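Local atomic coordinates of GRAS family transcription factor containing protein, expressed (Oryza sativa Japonica Group, PDB entry 5HYZ), a protein that probably acts as a plant transcription factor that binds DNA through its GRAS domain and takes part in resistance to environmental stress. Residues K138-P148 / L174-L184; R223-P234 / T316-E324. One frame throughout, in Å; residues are numbered along the deposited sequence.

Contact 1 (K138-P148 / L174-L184)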
loop_
_atom_site.group_PDB
_atom_site.type_symbol
_atom_site.label_atom_id
_atom_site.label_comp_id
_atom_site.label_asym_id
_atom_site.label_seq_id
_atom_site.Cartn_x
_atom_site.Cartn_y
_atom_site.Cartn_z
ATOM N N LYS A 138 2.339 -1.035 -25.264
ATOM C CA LYS A 138 2.515 -2.326 -24.630
ATOM C C LYS A 138 3.421 -3.270 -25.427
ATOM O O LYS A 138 3.310 -3.373 -26.643
ATOM C CB LYS A 138 1.132 -2.895 -24.447
ATOM C CG LYS A 138 1.037 -4.184 -23.806
ATOM C CD LYS A 138 -0.482 -4.357 -23.433
ATOM C CE LYS A 138 -1.333 -4.760 -24.627
ATOM N NZ LYS A 138 -2.790 -4.779 -24.164
ATOM N N PRO A 139 4.331 -3.985 -24.750
ATOM C CA PRO A 139 5.163 -4.981 -25.452
ATOM C C PRO A 139 4.338 -6.085 -26.102
ATOM O O PRO A 139 3.263 -6.354 -25.613
ATOM C CB PRO A 139 6.009 -5.637 -24.327
ATOM C CG PRO A 139 5.995 -4.685 -23.212
ATOM C CD PRO A 139 4.624 -3.920 -23.312
ATOM N N THR A 140 4.853 -6.737 -27.124
ATOM C CA THR A 140 4.115 -7.866 -27.687
ATOM C C THR A 140 4.385 -9.162 -26.938
ATOM O O THR A 140 3.607 -10.085 -27.027
ATOM C CB THR A 140 4.450 -8.054 -29.153
ATOM O OG1 THR A 140 5.855 -8.290 -29.315
ATOM C CG2 THR A 140 4.074 -6.817 -29.900
ATOM N N ARG A 141 5.482 -9.246 -26.181
ATOM C CA ARG A 141 5.709 -10.451 -25.397
ATOM C C ARG A 141 6.559 -10.108 -24.173
ATOM O O ARG A 141 7.546 -9.358 -24.285
ATOM C CB ARG A 141 6.469 -11.521 -26.232
ATOM C CG ARG A 141 6.649 -12.871 -25.455
ATOM C CD ARG A 141 7.514 -13.885 -26.256
ATOM N NE ARG A 141 8.877 -13.413 -26.490
ATOM C CZ ARG A 141 9.845 -14.149 -27.032
ATOM N NH1 ARG A 141 9.550 -15.384 -27.426
ATOM N NH2 ARG A 141 11.078 -13.647 -27.199
ATOM N N ILE A 142 6.178 -10.682 -23.037
ATOM C CA ILE A 142 6.981 -10.585 -21.824
ATOM C C ILE A 142 7.231 -12.004 -21.296
ATOM O O ILE A 142 6.259 -12.773 -21.075
ATOM C CB ILE A 142 6.260 -9.710 -20.762
ATOM C CG1 ILE A 142 6.149 -8.293 -21.342
ATOM C CG2 ILE A 142 7.050 -9.733 -19.455
ATOM C CD1 ILE A 142 4.925 -7.520 -20.845
ATOM N N ARG A 143 8.520 -12.346 -21.105
ATOM C CA ARG A 143 8.877 -13.613 -20.485
ATOM C C ARG A 143 9.576 -13.359 -19.169
ATOM O O ARG A 143 10.307 -12.373 -19.040
ATOM C CB ARG A 143 9.829 -14.397 -21.416
ATOM C CG ARG A 143 9.131 -14.825 -22.671
ATOM C CD ARG A 143 9.921 -16.022 -23.266
ATOM N NE ARG A 143 11.235 -15.627 -23.723
ATOM C CZ ARG A 143 12.346 -16.370 -23.654
ATOM N NH1 ARG A 143 12.374 -17.564 -23.081
ATOM N NH2 ARG A 143 13.463 -15.888 -24.153
ATOM N N ILE A 144 9.318 -14.182 -18.173
ATOM C CA ILE A 144 10.021 -14.100 -16.900
ATOM C C ILE A 144 10.655 -15.455 -16.575
ATOM O O ILE A 144 10.014 -16.505 -16.694
ATOM C CB ILE A 144 9.055 -13.670 -15.757
ATOM C CG1 ILE A 144 8.430 -12.325 -16.142
ATOM C CG2 ILE A 144 9.833 -13.558 -14.428
ATOM C CD1 ILE A 144 7.721 -11.653 -14.975
ATOM N N THR A 145 11.941 -15.427 -16.245
ATOM C CA THR A 145 12.627 -16.630 -15.763
ATOM C C THR A 145 12.965 -16.418 -14.301
ATOM O O THR A 145 13.664 -15.458 -13.970
ATOM C CB THR A 145 13.924 -16.889 -16.595
ATOM O OG1 THR A 145 13.556 -17.107 -17.965
ATOM C CG2 THR A 145 14.631 -18.124 -16.008
ATOM N N GLY A 146 12.443 -17.253 -13.414
ATOM C CA GLY A 146 12.637 -16.981 -12.006
ATOM C C GLY A 146 13.465 -18.015 -11.266
ATOM O O GLY A 146 13.182 -19.213 -11.354
ATOM N N VAL A 147 14.480 -17.553 -10.540
ATOM C CA VAL A 147 15.269 -18.380 -9.622
ATOM C C VAL A 147 14.718 -18.117 -8.230
ATOM O O VAL A 147 14.691 -16.941 -7.758
ATOM C CB VAL A 147 16.753 -18.016 -9.685
ATOM C CG1 VAL A 147 17.533 -18.764 -8.634
ATOM C CG2 VAL A 147 17.336 -18.227 -11.102
ATOM N N PRO A 148 14.288 -19.169 -7.516
ATOM C CA PRO A 148 13.577 -18.928 -6.258
ATOM C C PRO A 148 14.509 -18.378 -5.187
ATOM O O PRO A 148 15.651 -18.792 -5.019
ATOM C CB PRO A 148 13.075 -20.324 -5.822
ATOM C CG PRO A 148 13.939 -21.313 -6.584
ATOM C CD PRO A 148 14.274 -20.589 -7.911
ATOM N N LEU A 174 -4.294 -8.104 -19.010
ATOM C CA LEU A 174 -3.667 -7.046 -19.806
ATOM C C LEU A 174 -3.622 -7.255 -21.294
ATOM O O LEU A 174 -3.143 -6.377 -22.011
ATOM C CB LEU A 174 -2.195 -6.841 -19.344
ATOM C CG LEU A 174 -2.007 -6.623 -17.842
ATOM C CD1 LEU A 174 -0.491 -6.841 -17.496
ATOM C CD2 LEU A 174 -2.451 -5.234 -17.417
ATOM N N GLY A 175 -4.011 -8.451 -21.771
ATOM C CA GLY A 175 -3.972 -8.687 -23.194
ATOM C C GLY A 175 -2.544 -8.840 -23.684
ATOM O O GLY A 175 -2.251 -8.544 -24.840
ATOM N N VAL A 176 -1.644 -9.278 -22.819
ATOM C CA VAL A 176 -0.229 -9.425 -23.289
ATOM C C VAL A 176 0.229 -10.862 -23.294
ATOM O O VAL A 176 -0.127 -11.620 -22.379
ATOM C CB VAL A 176 0.777 -8.636 -22.424
ATOM C CG1 VAL A 176 0.407 -7.227 -22.374
ATOM C CG2 VAL A 176 0.729 -9.097 -21.037
ATOM N N ASP A 177 0.978 -11.240 -24.347
ATOM C CA ASP A 177 1.555 -12.608 -24.425
ATOM C C ASP A 177 2.601 -12.727 -23.328
ATOM O O ASP A 177 3.469 -11.846 -23.221
ATOM C CB ASP A 177 2.164 -12.853 -25.811
ATOM C CG ASP A 177 2.661 -14.314 -26.037
ATOM O OD1 ASP A 177 2.195 -15.264 -25.358
ATOM O OD2 ASP A 177 3.509 -14.502 -26.957
ATOM N N PHE A 178 2.497 -13.771 -22.512
ATOM C CA PHE A 178 3.320 -13.841 -21.301
ATOM C C PHE A 178 3.769 -15.277 -21.020
ATOM O O PHE A 178 2.997 -16.206 -21.177
ATOM C CB PHE A 178 2.514 -13.298 -20.104
ATOM C CG PHE A 178 3.208 -13.448 -18.784
ATOM C CD1 PHE A 178 4.188 -12.520 -18.394
ATOM C CD2 PHE A 178 2.869 -14.490 -17.941
ATOM C CE1 PHE A 178 4.851 -12.652 -17.161
ATOM C CE2 PHE A 178 3.526 -14.668 -16.708
ATOM C CZ PHE A 178 4.518 -13.734 -16.302
ATOM N N GLU A 179 4.982 -15.449 -20.500
ATOM C CA GLU A 179 5.431 -16.760 -20.023
ATOM C C GLU A 179 6.227 -16.578 -18.742
ATOM O O GLU A 179 6.940 -15.583 -18.617
ATOM C CB GLU A 179 6.356 -17.437 -21.045
ATOM C CG GLU A 179 5.748 -17.434 -22.439
ATOM C CD GLU A 179 6.608 -18.155 -23.474
ATOM O OE1 GLU A 179 7.826 -18.386 -23.235
ATOM O OE2 GLU A 179 6.047 -18.481 -24.538
ATOM N N PHE A 180 6.137 -17.545 -17.851
ATOM C CA PHE A 180 6.958 -17.610 -16.621
ATOM C C PHE A 180 7.495 -19.033 -16.521
ATOM O O PHE A 180 6.703 -19.998 -16.649
ATOM C CB PHE A 180 6.104 -17.311 -15.383
ATOM C CG PHE A 180 6.863 -17.409 -14.052
ATOM C CD1 PHE A 180 7.059 -18.645 -13.400
ATOM C CD2 PHE A 180 7.372 -16.252 -13.454
ATOM C CE1 PHE A 180 7.766 -18.746 -12.228
ATOM C CE2 PHE A 180 8.058 -16.318 -12.245
ATOM C CZ PHE A 180 8.274 -17.580 -11.625
ATOM N N VAL A 181 8.799 -19.159 -16.279
ATOM C CA VAL A 181 9.354 -20.480 -15.957
ATOM C C VAL A 181 10.320 -20.357 -14.795
ATOM O O VAL A 181 10.942 -19.288 -14.633
ATOM C CB VAL A 181 10.062 -21.062 -17.250
ATOM C CG1 VAL A 181 11.340 -20.323 -17.576
ATOM C CG2 VAL A 181 10.439 -22.448 -17.023
ATOM N N PRO A 182 10.454 -21.394 -13.970
ATOM C CA PRO A 182 11.452 -21.420 -12.886
ATOM C C PRO A 182 12.745 -22.099 -13.261
ATOM O O PRO A 182 12.754 -22.888 -14.205
ATOM C CB PRO A 182 10.767 -22.260 -11.827
ATOM C CG PRO A 182 10.085 -23.345 -12.671
ATOM C CD PRO A 182 9.561 -22.591 -13.895
ATOM N N LEU A 183 13.814 -21.804 -12.529
ATOM C CA LEU A 183 15.063 -22.590 -12.601
ATOM C C LEU A 183 15.329 -23.076 -11.198
ATOM O O LEU A 183 15.600 -22.274 -10.299
ATOM C CB LEU A 183 16.244 -21.731 -13.157
ATOM C CG LEU A 183 16.094 -21.255 -14.600
ATOM C CD1 LEU A 183 17.276 -20.383 -14.947
ATOM C CD2 LEU A 183 16.079 -22.490 -15.597
ATOM N N LEU A 184 15.233 -24.402 -10.984
ATOM C CA LEU A 184 15.355 -24.989 -9.644
ATOM C C LEU A 184 16.726 -25.487 -9.287
ATOM O O LEU A 184 16.955 -25.774 -8.108
ATOM C CB LEU A 184 14.372 -26.174 -9.500
ATOM C CG LEU A 184 12.928 -25.808 -9.874
ATOM C CD1 LEU A 184 12.050 -27.112 -9.850
ATOM C CD2 LEU A 184 12.384 -24.822 -8.890
HETATM O O HOH W 1 4.169 -12.952 -28.796
#
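I144 of strand 141-148 sets its two branches against two phenylalanines of strand 177-182, F178 and F180, in a parallel pairing that closes a beta-alpha-beta unit of the Rossmann-like GRAS domain; helix 157-174 makes the crossover. With chi1 at -57°, CG2 of I144 stands anti to the backbone N and meets CD2 of F180 at 3.8 Å, while CG1 lies 3.7 Å from CE1 of F178. The branch ends in CD1, at the rim of the F178 ring in its plane. I142 adds a looser touch, CG2 to CD1 of F178. Branched and aromatic residues suit this face because it is buried: F178 and F180 also pack on helix 157-174, I142 and I144 on helix 122-132. G146, with no side chain, lets the F180 ring lie close to its backbone, CZ 4.4 Å from CA.

The other face is mostly polar. R143 and E179 run side by side with their planar ends almost perpendicular, 86° apart, and CD of R143 reaches OE1 of E179 at 3.2 Å. NE stays 4.4 Å from that OE1, beyond a salt bridge; the guanidinium instead makes a salt bridge with E201 and a hydrogen bond to the carbonyl O of L196. R141 also lies alongside D177, but with its CG against OD2; its guanidinium makes salt bridges with E198 and E201. CG2 of T145 packs on CD1 of L183, while its OG1 bonds H112.

Between the faces six backbone hydrogen bonds join the strands, the first I142 N to D177 O, the last L183 N to G146 O. Just before strand 141-148, K138 bends at chi3; its NZ bonds Y331 OH of the second subunit and donates in the carbonyl plane to O of L174 at 2.7 Å.

Contact 2 (R223-P234 / T316-E324)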
loop_
_atom_site.group_PDB
_atom_site.type_symbol
_atom_site.label_atom_id
_atom_site.label_comp_id
_atom_site.label_asym_id
_atom_site.label_seq_id
_atom_site.Cartn_x
_atom_site.Cartn_y
_atom_site.Cartn_z
ATOM N N ARG A 223 30.937 -13.406 -8.156
ATOM C CA ARG A 223 31.517 -13.198 -9.474
ATOM C C ARG A 223 30.896 -14.044 -10.553
ATOM O O ARG A 223 30.668 -13.554 -11.665
ATOM C CB ARG A 223 33.024 -13.485 -9.452
ATOM C CG ARG A 223 33.630 -13.417 -10.823
ATOM C CD ARG A 223 35.105 -13.209 -10.714
ATOM N NE ARG A 223 35.454 -12.377 -9.552
ATOM C CZ ARG A 223 35.778 -11.083 -9.608
ATOM N NH1 ARG A 223 35.791 -10.433 -10.790
ATOM N NH2 ARG A 223 36.102 -10.451 -8.480
ATOM N N ARG A 224 30.635 -15.309 -10.240
ATOM C CA ARG A 224 30.157 -16.253 -11.236
ATOM C C ARG A 224 28.777 -15.790 -11.661
ATOM O O ARG A 224 28.491 -15.781 -12.873
ATOM C CB ARG A 224 30.109 -17.715 -10.709
ATOM C CG ARG A 224 29.707 -18.778 -11.784
ATOM C CD ARG A 224 29.700 -20.215 -11.239
ATOM N NE ARG A 224 29.435 -21.225 -12.286
ATOM C CZ ARG A 224 28.260 -21.375 -12.925
ATOM N NH1 ARG A 224 27.183 -20.590 -12.642
ATOM N NH2 ARG A 224 28.151 -22.325 -13.862
ATOM N N VAL A 225 27.926 -15.377 -10.689
ATOM C CA VAL A 225 26.577 -15.005 -11.130
ATOM C C VAL A 225 26.551 -13.606 -11.828
ATOM O O VAL A 225 25.749 -13.405 -12.727
ATOM C CB VAL A 225 25.534 -15.062 -9.956
ATOM C CG1 VAL A 225 25.546 -13.859 -9.111
ATOM C CG2 VAL A 225 24.084 -15.131 -10.533
ATOM N N LEU A 226 27.393 -12.662 -11.427
ATOM C CA LEU A 226 27.471 -11.360 -12.159
ATOM C C LEU A 226 27.995 -11.562 -13.570
ATOM O O LEU A 226 27.522 -10.938 -14.510
ATOM C CB LEU A 226 28.333 -10.338 -11.431
ATOM C CG LEU A 226 27.711 -9.854 -10.132
ATOM C CD1 LEU A 226 28.630 -8.861 -9.402
ATOM C CD2 LEU A 226 26.327 -9.192 -10.413
ATOM N N ARG A 227 28.956 -12.475 -13.756
ATOM C CA ARG A 227 29.379 -12.786 -15.129
ATOM C C ARG A 227 28.294 -13.443 -15.924
ATOM O O ARG A 227 28.114 -13.176 -17.111
ATOM C CB ARG A 227 30.640 -13.697 -15.100
ATOM C CG ARG A 227 31.879 -12.899 -14.660
ATOM C CD ARG A 227 33.048 -13.907 -14.542
ATOM N NE ARG A 227 34.336 -13.253 -14.358
ATOM C CZ ARG A 227 35.490 -13.947 -14.289
ATOM N NH1 ARG A 227 35.470 -15.297 -14.360
ATOM N NH2 ARG A 227 36.664 -13.317 -14.136
ATOM N N LEU A 228 27.541 -14.301 -15.268
ATOM C CA LEU A 228 26.431 -14.937 -15.905
ATOM C C LEU A 228 25.399 -13.890 -16.335
ATOM O O LEU A 228 24.904 -13.910 -17.439
ATOM C CB LEU A 228 25.834 -15.951 -14.945
ATOM C CG LEU A 228 24.611 -16.706 -15.341
ATOM C CD1 LEU A 228 24.932 -17.566 -16.589
ATOM C CD2 LEU A 228 24.186 -17.629 -14.194
ATOM N N ALA A 229 25.083 -12.965 -15.435
ATOM C CA ALA A 229 24.146 -11.884 -15.804
ATOM C C ALA A 229 24.648 -11.058 -17.018
ATOM O O ALA A 229 23.916 -10.794 -18.001
ATOM C CB ALA A 229 23.942 -10.962 -14.613
ATOM N N LYS A 230 25.933 -10.702 -16.984
ATOM C CA LYS A 230 26.529 -9.890 -18.039
ATOM C C LYS A 230 26.463 -10.617 -19.353
ATOM O O LYS A 230 26.252 -10.016 -20.403
ATOM C CB LYS A 230 28.010 -9.541 -17.656
ATOM C CG LYS A 230 28.783 -8.587 -18.625
ATOM C CD LYS A 230 28.336 -7.103 -18.488
ATOM C CE LYS A 230 29.131 -6.076 -19.367
ATOM N NZ LYS A 230 28.482 -4.647 -19.323
ATOM N N SER A 231 26.603 -11.931 -19.313
ATOM C CA SER A 231 26.596 -12.709 -20.564
ATOM C C SER A 231 25.230 -12.704 -21.242
ATOM O O SER A 231 25.095 -13.055 -22.426
ATOM C CB SER A 231 27.027 -14.146 -20.295
ATOM O OG SER A 231 26.011 -14.939 -19.680
ATOM N N LEU A 232 24.182 -12.285 -20.511
ATOM C CA LEU A 232 22.858 -12.216 -21.125
ATOM C C LEU A 232 22.624 -10.919 -21.897
ATOM O O LEU A 232 21.537 -10.669 -22.443
ATOM C CB LEU A 232 21.786 -12.388 -20.020
ATOM C CG LEU A 232 21.941 -13.635 -19.154
ATOM C CD1 LEU A 232 20.743 -13.731 -18.170
ATOM C CD2 LEU A 232 21.994 -14.942 -20.017
ATOM N N SER A 233 23.657 -10.113 -21.943
ATOM C CA SER A 233 23.698 -8.772 -22.526
ATOM C C SER A 233 22.484 -7.919 -22.081
ATOM O O SER A 233 21.752 -7.404 -22.919
ATOM C CB SER A 233 23.719 -8.811 -24.051
ATOM O OG SER A 233 24.895 -9.443 -24.488
ATOM N N PRO A 234 22.279 -7.813 -20.772
ATOM C CA PRO A 234 21.067 -7.095 -20.311
ATOM C C PRO A 234 21.073 -5.621 -20.640
ATOM O O PRO A 234 22.090 -4.901 -20.610
ATOM C CB PRO A 234 21.090 -7.354 -18.779
ATOM C CG PRO A 234 22.578 -7.667 -18.468
ATOM C CD PRO A 234 23.077 -8.371 -19.670
ATOM N N THR A 316 32.194 -1.389 -6.308
ATOM C CA THR A 316 33.513 -1.952 -6.700
ATOM C C THR A 316 33.306 -3.295 -7.395
ATOM O O THR A 316 33.896 -3.590 -8.442
ATOM C CB THR A 316 34.418 -2.120 -5.508
ATOM O OG1 THR A 316 34.718 -0.820 -4.978
ATOM C CG2 THR A 316 35.794 -2.803 -5.910
ATOM N N LEU A 317 32.409 -4.098 -6.842
ATOM C CA LEU A 317 32.214 -5.445 -7.428
ATOM C C LEU A 317 31.555 -5.382 -8.808
ATOM O O LEU A 317 31.951 -6.030 -9.766
ATOM C CB LEU A 317 31.348 -6.256 -6.483
ATOM C CG LEU A 317 32.010 -6.948 -5.333
ATOM C CD1 LEU A 317 30.927 -7.308 -4.314
ATOM C CD2 LEU A 317 32.588 -8.212 -5.954
HETATM N N MSE A 318 30.536 -4.538 -8.937
HETATM C CA MSE A 318 29.843 -4.418 -10.219
HETATM C C MSE A 318 30.821 -3.923 -11.300
HETATM O O MSE A 318 30.812 -4.419 -12.396
HETATM C CB MSE A 318 28.658 -3.422 -10.134
HETATM C CG MSE A 318 27.560 -3.794 -9.146
HETATM SE SE MSE A 318 26.763 -5.588 -9.629
HETATM C CE MSE A 318 25.952 -5.017 -11.276
ATOM N N GLU A 319 31.669 -2.939 -10.958
ATOM C CA GLU A 319 32.582 -2.376 -11.959
ATOM C C GLU A 319 33.674 -3.379 -12.280
ATOM O O GLU A 319 34.150 -3.474 -13.404
ATOM C CB GLU A 319 33.189 -1.081 -11.446
ATOM C CG GLU A 319 32.027 0.002 -11.372
ATOM C CD GLU A 319 32.488 1.411 -11.014
ATOM O OE1 GLU A 319 33.522 1.562 -10.350
ATOM O OE2 GLU A 319 31.721 2.352 -11.321
ATOM N N TRP A 320 34.035 -4.121 -11.280
ATOM C CA TRP A 320 35.037 -5.194 -11.478
ATOM C C TRP A 320 34.504 -6.217 -12.498
ATOM O O TRP A 320 35.259 -6.757 -13.292
ATOM C CB TRP A 320 35.354 -5.828 -10.129
ATOM C CG TRP A 320 36.633 -6.704 -10.129
ATOM C CD1 TRP A 320 37.429 -6.979 -11.203
ATOM C CD2 TRP A 320 37.244 -7.320 -9.006
ATOM N NE1 TRP A 320 38.482 -7.783 -10.822
ATOM C CE2 TRP A 320 38.395 -7.995 -9.468
ATOM C CE3 TRP A 320 36.934 -7.359 -7.634
ATOM C CZ2 TRP A 320 39.243 -8.724 -8.611
ATOM C CZ3 TRP A 320 37.761 -8.075 -6.782
ATOM C CH2 TRP A 320 38.906 -8.757 -7.275
ATOM N N CYS A 321 33.177 -6.425 -12.519
ATOM C CA CYS A 321 32.565 -7.383 -13.419
ATOM C C CYS A 321 32.140 -6.742 -14.715
ATOM O O CYS A 321 31.496 -7.368 -15.533
ATOM C CB CYS A 321 31.378 -8.086 -12.701
ATOM S SG CYS A 321 31.982 -9.155 -11.351
ATOM N N GLY A 322 32.505 -5.481 -14.918
ATOM C CA GLY A 322 32.344 -4.893 -16.226
ATOM C C GLY A 322 31.076 -4.066 -16.373
ATOM O O GLY A 322 30.784 -3.638 -17.472
ATOM N N PHE A 323 30.319 -3.862 -15.291
ATOM C CA PHE A 323 29.108 -3.008 -15.368
ATOM C C PHE A 323 29.410 -1.549 -15.119
ATOM O O PHE A 323 30.384 -1.243 -14.446
ATOM C CB PHE A 323 28.086 -3.476 -14.322
ATOM C CG PHE A 323 27.493 -4.833 -14.646
ATOM C CD1 PHE A 323 26.514 -4.966 -15.640
ATOM C CD2 PHE A 323 27.951 -5.958 -13.961
ATOM C CE1 PHE A 323 25.928 -6.222 -15.941
ATOM C CE2 PHE A 323 27.402 -7.245 -14.253
ATOM C CZ PHE A 323 26.395 -7.363 -15.269
ATOM N N GLU A 324 28.532 -0.657 -15.561
ATOM C CA GLU A 324 28.667 0.768 -15.284
ATOM C C GLU A 324 27.343 1.264 -14.694
ATOM O O GLU A 324 26.283 0.733 -15.029
ATOM C CB GLU A 324 29.010 1.543 -16.570
ATOM C CG GLU A 324 27.835 1.694 -17.485
ATOM C CD GLU A 324 28.158 2.326 -18.831
ATOM O OE1 GLU A 324 29.349 2.507 -19.136
ATOM O OE2 GLU A 324 27.199 2.629 -19.578
#
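K230, near the C-terminal end of helix 220-231, reaches past F323 to the Schellman motif that ends helix 311-320, where segments 223-231 and 316-320 of two GRAS-domain helices cross at -52°. Its CB starts the contact, 3.6 Å from CZ of F323. CG, held anti to the backbone N (chi1 -176°), faces O of C321 at 4.3 Å, and a bend at chi2 brings CD over one face of the phenyl ring, a CH-pi contact 3.9 Å from the centroid and displaced toward the rim. CE then passes O of G322, and NZ donates to that oxygen at 3.1 Å from well above the carbonyl plane. Lysine suits the place because its long methylene chain can lie on an aromatic ring while its ammonium group ends at a carbonyl. G322, the C-prime residue with positive phi, suits the turn because glycine has no CB to crowd the backbone there.

Near the F323 ring plane, at its edge, lie O of L226 and CG of P234; CB of A229 approaches obliquely. The phenyl ring thus fits against the last turns of helix 220-231, and W374 of strand 366-374 also packs on it.

One turn back from K230, L226 points into the interface between the helices. Its CB rests 3.8 Å from SG of C321, and its CD2 sits 3.7 Å from SE of the selenomethionine M318, the side chains crossing at about a right angle. Another turn back, R223 ends the contact with a cation-pi interaction, CZ 4.1 Å from the centroid of the six-membered ring of W320. The guanidinium stands on edge, its plane turned 73° from the indole, with NH2 pointing into the face and 3.3 Å from CE3.

Contact 1 comes first along the chain and is complete before contact 2 begins; their centres are 23 Å apart and their nearest atoms about 7 Å, without touching. Both belong to the GRAS domain and are tied to the same mixed sheet. Strands 141-148 and 177-182 of contact 1 form one flank of its parallel part, next to strand 110-118. Helix 220-231 of contact 2 packs on strands 110-118 and 202-208, and helix 311-320 leads to strand 325-326. Contact 1 therefore joins neighbouring strands within the Rossmann-like core, whereas contact 2 fastens to that core a helix from what is predicted to be the later SAW region, drawing sequence-distant regions into one domain.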